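Local structure of biofilm growth-associated repressor (3PQK) at residues L26-E34 against V88-C96. The protein represses its own operon, which also includes blh, by binding a palindromic AT-rich sequence over the -10 region of the blh promoter. Residues are numbered along the deposited sequence; the frame is centred on the assembly and turned at random.
Sequences LMLVCTLVE and VNALYTIFC
Cys30 and Cys96 are joined by a disulfide, SG to SG 2.0 Å, that staples two helices of the ArsR-type winged-helix fold where they cross nearly perpendicularly, at -93°. One cysteine on each helix suits this redox switch, since oxidation can tie together helices distant in sequence. The tightly packed part lies beside this bond. Val88, with CG1 anti to its backbone nitrogen (chi1 174°), sends that methyl against Val29 CB at 3.6 Å and Val33 CG2 at 3.7 Å; compact beta-branched side chains pack branch against branch here, and Leu79 of strand 76-79 touches all three valines. Leu26 CD2 and Leu91 CD1 extend the apolar surface, their longer side chains crossing at about a right angle. The Tyr92 ring belongs to this packed part too: Val33 CG1 sits over one face, 3.8 Å from the centroid in a CH-pi contact, whereas the sulfur of Cys30 lies at the ring edge. Tyrosine fits because its hydroxyl reaches on to the looser, polar rim. Exposed Glu34 meets the phenol there with an extended chain, its carboxylate turned 89° to the ring. Tyr92 OH donates a short hydrogen bond of 2.5 Å to the anti lone pair of Glu34 OE2.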
ATOM      1  N   LEU B  26       5.023   3.238  -8.992  1.00 21.82           N
ATOM      2  CA  LEU B  26       4.770   1.812  -8.864  1.00 22.42           C
ATOM      3  C   LEU B  26       5.515   0.948  -9.894  1.00 24.89           C
ATOM      4  O   LEU B  26       6.081  -0.078  -9.525  1.00 21.93           O
ATOM      5  CB  LEU B  26       3.273   1.516  -8.875  1.00 22.09           C
ATOM      6  CG  LEU B  26       2.590   1.826  -7.557  1.00 28.32           C
ATOM      7  CD1 LEU B  26       1.073   1.791  -7.715  1.00 30.02           C
ATOM      8  CD2 LEU B  26       3.016   0.827  -6.482  1.00 29.23           C
HETATM    9  N   MSE B  27       5.520   1.375 -11.161  1.00 22.26           N
HETATM   10  CA  MSE B  27       6.212   0.640 -12.237  1.00 23.67           C
HETATM   11  C   MSE B  27       7.713   0.609 -11.929  1.00 25.87           C
HETATM   12  O   MSE B  27       8.320  -0.451 -11.967  1.00 27.45           O
HETATM   13  CB  MSE B  27       5.934   1.291 -13.597  1.00 26.78           C
HETATM   14  CG  MSE B  27       4.483   1.167 -14.046  1.00 36.51           C
HETATM   15 SE   MSE B  27       4.157   1.918 -15.830  1.00 49.48          SE
HETATM   16  CE  MSE B  27       4.127   3.756 -15.513  1.00 44.81           C
ATOM     17  N   LEU B  28       8.253   1.734 -11.441  1.00 20.56           N
ATOM     18  CA  LEU B  28       9.645   1.854 -11.047  1.00 18.18           C
ATOM     19  C   LEU B  28      10.010   0.907  -9.913  1.00 20.95           C
ATOM     20  O   LEU B  28      10.948   0.158 -10.052  1.00 19.78           O
ATOM     21  CB  LEU B  28       9.964   3.324 -10.689  1.00 17.91           C
ATOM     22  CG  LEU B  28      10.072   4.273 -11.885  1.00 22.85           C
ATOM     23  CD1 LEU B  28      10.101   5.719 -11.430  1.00 20.65           C
ATOM     24  CD2 LEU B  28      11.315   3.957 -12.742  1.00 26.71           C
ATOM     25  N   VAL B  29       9.270   0.911  -8.799  1.00 18.11           N
ATOM     26  CA  VAL B  29       9.591   0.032  -7.666  1.00 18.35           C
ATOM     27  C   VAL B  29       9.428  -1.449  -7.984  1.00 23.72           C
ATOM     28  O   VAL B  29      10.298  -2.249  -7.648  1.00 20.70           O
ATOM     29  CB  VAL B  29       8.985   0.488  -6.306  1.00 21.33           C
ATOM     30  CG1 VAL B  29       9.471   1.891  -5.930  1.00 20.22           C
ATOM     31  CG2 VAL B  29       7.457   0.447  -6.329  1.00 21.27           C
ATOM     32  N   CYS B  30       8.373  -1.809  -8.726  1.00 24.74           N
ATOM     33  CA  CYS B  30       8.212  -3.214  -9.126  1.00 25.87           C
ATOM     34  C   CYS B  30       9.340  -3.674 -10.057  1.00 27.29           C
ATOM     35  O   CYS B  30       9.838  -4.783  -9.885  1.00 25.48           O
ATOM     36  CB  CYS B  30       6.834  -3.469  -9.733  1.00 27.51           C
ATOM     37  SG  CYS B  30       5.582  -3.888  -8.504  1.00 32.30           S
ATOM     38  N   THR B  31       9.798  -2.793 -10.984  1.00 24.97           N
ATOM     39  CA  THR B  31      10.926  -3.121 -11.884  1.00 24.10           C
ATOM     40  C   THR B  31      12.201  -3.366 -11.060  1.00 27.59           C
ATOM     41  O   THR B  31      12.931  -4.334 -11.315  1.00 26.36           O
ATOM     42  CB  THR B  31      11.131  -2.011 -12.943  1.00 26.99           C
ATOM     43  OG1 THR B  31       9.896  -1.749 -13.616  1.00 24.95           O
ATOM     44  CG2 THR B  31      12.213  -2.364 -13.972  1.00 25.60           C
ATOM     45  N   LEU B  32      12.420  -2.529 -10.021  1.00 22.39           N
ATOM     46  CA  LEU B  32      13.598  -2.609  -9.154  1.00 21.66           C
ATOM     47  C   LEU B  32      13.658  -3.783  -8.202  1.00 24.72           C
ATOM     48  O   LEU B  32      14.706  -4.069  -7.645  1.00 25.37           O
ATOM     49  CB  LEU B  32      13.868  -1.282  -8.443  1.00 21.85           C
ATOM     50  CG  LEU B  32      14.211  -0.085  -9.338  1.00 26.56           C
ATOM     51  CD1 LEU B  32      14.175   1.190  -8.522  1.00 26.96           C
ATOM     52  CD2 LEU B  32      15.624  -0.230  -9.979  1.00 27.81           C
ATOM     53  N   VAL B  33      12.554  -4.485  -8.020  1.00 23.60           N
ATOM     54  CA  VAL B  33      12.498  -5.720  -7.208  1.00 23.19           C
ATOM     55  C   VAL B  33      13.408  -6.760  -7.902  1.00 29.96           C
ATOM     56  O   VAL B  33      14.124  -7.506  -7.244  1.00 32.31           O
ATOM     57  CB  VAL B  33      11.019  -6.207  -7.104  1.00 26.48           C
ATOM     58  CG1 VAL B  33      10.923  -7.652  -6.612  1.00 26.03           C
ATOM     59  CG2 VAL B  33      10.207  -5.276  -6.211  1.00 26.17           C
ATOM     60  N   GLU B  34      13.405  -6.748  -9.230  1.00 27.52           N
ATOM     61  CA  GLU B  34      14.169  -7.639 -10.096  1.00 27.82           C
ATOM     62  C   GLU B  34      15.676  -7.354 -10.149  1.00 32.88           C
ATOM     63  O   GLU B  34      16.457  -8.266 -10.453  1.00 31.54           O
ATOM     64  CB  GLU B  34      13.537  -7.680 -11.481  1.00 28.73           C
ATOM     65  CG  GLU B  34      12.163  -8.347 -11.434  1.00 41.15           C
ATOM     66  CD  GLU B  34      11.261  -8.138 -12.629  1.00 62.97           C
ATOM     67  OE1 GLU B  34      11.701  -7.514 -13.621  1.00 60.97           O
ATOM     68  OE2 GLU B  34      10.112  -8.630 -12.583  1.00 63.94           O
ATOM     69  N   VAL B  88       6.999  -2.888  -0.953  1.00 22.13           N
ATOM     70  CA  VAL B  88       7.280  -2.949  -2.397  1.00 21.55           C
ATOM     71  C   VAL B  88       7.273  -4.431  -2.827  1.00 24.97           C
ATOM     72  O   VAL B  88       6.581  -4.784  -3.776  1.00 24.10           O
ATOM     73  CB  VAL B  88       8.602  -2.249  -2.785  1.00 25.01           C
ATOM     74  CG1 VAL B  88       8.909  -2.468  -4.266  1.00 25.12           C
ATOM     75  CG2 VAL B  88       8.555  -0.751  -2.483  1.00 25.20           C
ATOM     76  N   ASN B  89       8.003  -5.291  -2.077  1.00 22.80           N
ATOM     77  CA  ASN B  89       8.059  -6.725  -2.343  1.00 23.49           C
ATOM     78  C   ASN B  89       6.659  -7.390  -2.315  1.00 30.28           C
ATOM     79  O   ASN B  89       6.398  -8.263  -3.138  1.00 32.80           O
ATOM     80  CB  ASN B  89       9.029  -7.403  -1.370  1.00 20.11           C
ATOM     81  CG  ASN B  89      10.471  -7.350  -1.834  1.00 45.32           C
ATOM     82  OD1 ASN B  89      11.353  -6.852  -1.137  1.00 47.73           O
ATOM     83  ND2 ASN B  89      10.745  -7.843  -3.030  1.00 35.29           N
ATOM     84  N   ALA B  90       5.749  -6.937  -1.416  1.00 25.24           N
ATOM     85  CA  ALA B  90       4.377  -7.453  -1.323  1.00 24.76           C
ATOM     86  C   ALA B  90       3.539  -6.989  -2.491  1.00 26.24           C
ATOM     87  O   ALA B  90       2.747  -7.769  -3.003  1.00 24.69           O
ATOM     88  CB  ALA B  90       3.724  -7.016  -0.020  1.00 26.09           C
ATOM     89  N   LEU B  91       3.687  -5.721  -2.908  1.00 22.10           N
ATOM     90  CA  LEU B  91       2.959  -5.184  -4.066  1.00 21.26           C
ATOM     91  C   LEU B  91       3.400  -5.938  -5.339  1.00 26.93           C
ATOM     92  O   LEU B  91       2.566  -6.205  -6.214  1.00 27.21           O
ATOM     93  CB  LEU B  91       3.236  -3.676  -4.240  1.00 20.22           C
ATOM     94  CG  LEU B  91       2.669  -2.714  -3.183  1.00 24.13           C
ATOM     95  CD1 LEU B  91       3.371  -1.352  -3.264  1.00 23.42           C
ATOM     96  CD2 LEU B  91       1.128  -2.536  -3.340  1.00 27.45           C
ATOM     97  N   TYR B  92       4.705  -6.304  -5.429  1.00 25.30           N
ATOM     98  CA  TYR B  92       5.238  -7.060  -6.580  1.00 26.16           C
ATOM     99  C   TYR B  92       4.532  -8.403  -6.667  1.00 30.76           C
ATOM    100  O   TYR B  92       3.889  -8.674  -7.690  1.00 32.42           O
ATOM    101  CB  TYR B  92       6.766  -7.261  -6.491  1.00 27.88           C
ATOM    102  CG  TYR B  92       7.353  -8.034  -7.661  1.00 30.92           C
ATOM    103  CD1 TYR B  92       7.622  -7.404  -8.876  1.00 32.48           C
ATOM    104  CD2 TYR B  92       7.683  -9.379  -7.539  1.00 32.66           C
ATOM    105  CE1 TYR B  92       8.160  -8.104  -9.952  1.00 33.44           C
ATOM    106  CE2 TYR B  92       8.237 -10.090  -8.608  1.00 33.96           C
ATOM    107  CZ  TYR B  92       8.477  -9.444  -9.811  1.00 39.36           C
ATOM    108  OH  TYR B  92       9.019 -10.124 -10.871  1.00 42.85           O
ATOM    109  N   THR B  93       4.586  -9.196  -5.567  1.00 25.28           N
ATOM    110  CA  THR B  93       3.973 -10.535  -5.456  1.00 25.66           C
ATOM    111  C   THR B  93       2.451 -10.523  -5.715  1.00 27.79           C
ATOM    112  O   THR B  93       1.939 -11.398  -6.415  1.00 27.60           O
ATOM    113  CB  THR B  93       4.288 -11.166  -4.080  1.00 36.87           C
ATOM    114  OG1 THR B  93       5.703 -11.186  -3.867  1.00 33.30           O
ATOM    115  CG2 THR B  93       3.742 -12.587  -3.946  1.00 40.89           C
ATOM    116  N   ILE B  94       1.732  -9.554  -5.140  1.00 22.04           N
ATOM    117  CA  ILE B  94       0.274  -9.495  -5.301  1.00 21.87           C
ATOM    118  C   ILE B  94      -0.129  -9.020  -6.693  1.00 26.51           C
ATOM    119  O   ILE B  94      -1.039  -9.596  -7.283  1.00 25.52           O
ATOM    120  CB  ILE B  94      -0.394  -8.630  -4.190  1.00 24.71           C
ATOM    121  CG1 ILE B  94      -0.142  -9.208  -2.775  1.00 24.14           C
ATOM    122  CG2 ILE B  94      -1.898  -8.462  -4.447  1.00 24.66           C
ATOM    123  CD1 ILE B  94      -0.203  -8.124  -1.644  1.00 26.15           C
ATOM    124  N   PHE B  95       0.513  -7.944  -7.199  1.00 23.67           N
ATOM    125  CA  PHE B  95       0.100  -7.324  -8.455  1.00 24.40           C
ATOM    126  C   PHE B  95       1.017  -7.465  -9.675  1.00 32.92           C
ATOM    127  O   PHE B  95       0.572  -7.972 -10.707  1.00 33.28           O
ATOM    128  CB  PHE B  95      -0.234  -5.832  -8.222  1.00 25.34           C
ATOM    129  CG  PHE B  95      -1.273  -5.565  -7.159  1.00 25.94           C
ATOM    130  CD1 PHE B  95      -2.634  -5.714  -7.435  1.00 26.74           C
ATOM    131  CD2 PHE B  95      -0.898  -5.134  -5.885  1.00 27.72           C
ATOM    132  CE1 PHE B  95      -3.599  -5.468  -6.459  1.00 26.56           C
ATOM    133  CE2 PHE B  95      -1.867  -4.860  -4.912  1.00 29.93           C
ATOM    134  CZ  PHE B  95      -3.214  -5.027  -5.207  1.00 27.49           C
ATOM    135  N   CYS B  96       2.241  -6.927  -9.594  1.00 29.72           N
ATOM    136  CA  CYS B  96       3.195  -6.872 -10.703  1.00 29.77           C
ATOM    137  C   CYS B  96       3.599  -8.219 -11.255  1.00 37.54           C
ATOM    138  O   CYS B  96       3.703  -8.350 -12.478  1.00 40.00           O
ATOM    139  CB  CYS B  96       4.401  -6.013 -10.337  1.00 29.15           C
ATOM    140  SG  CYS B  96       3.948  -4.421  -9.586  1.00 32.52           S
TER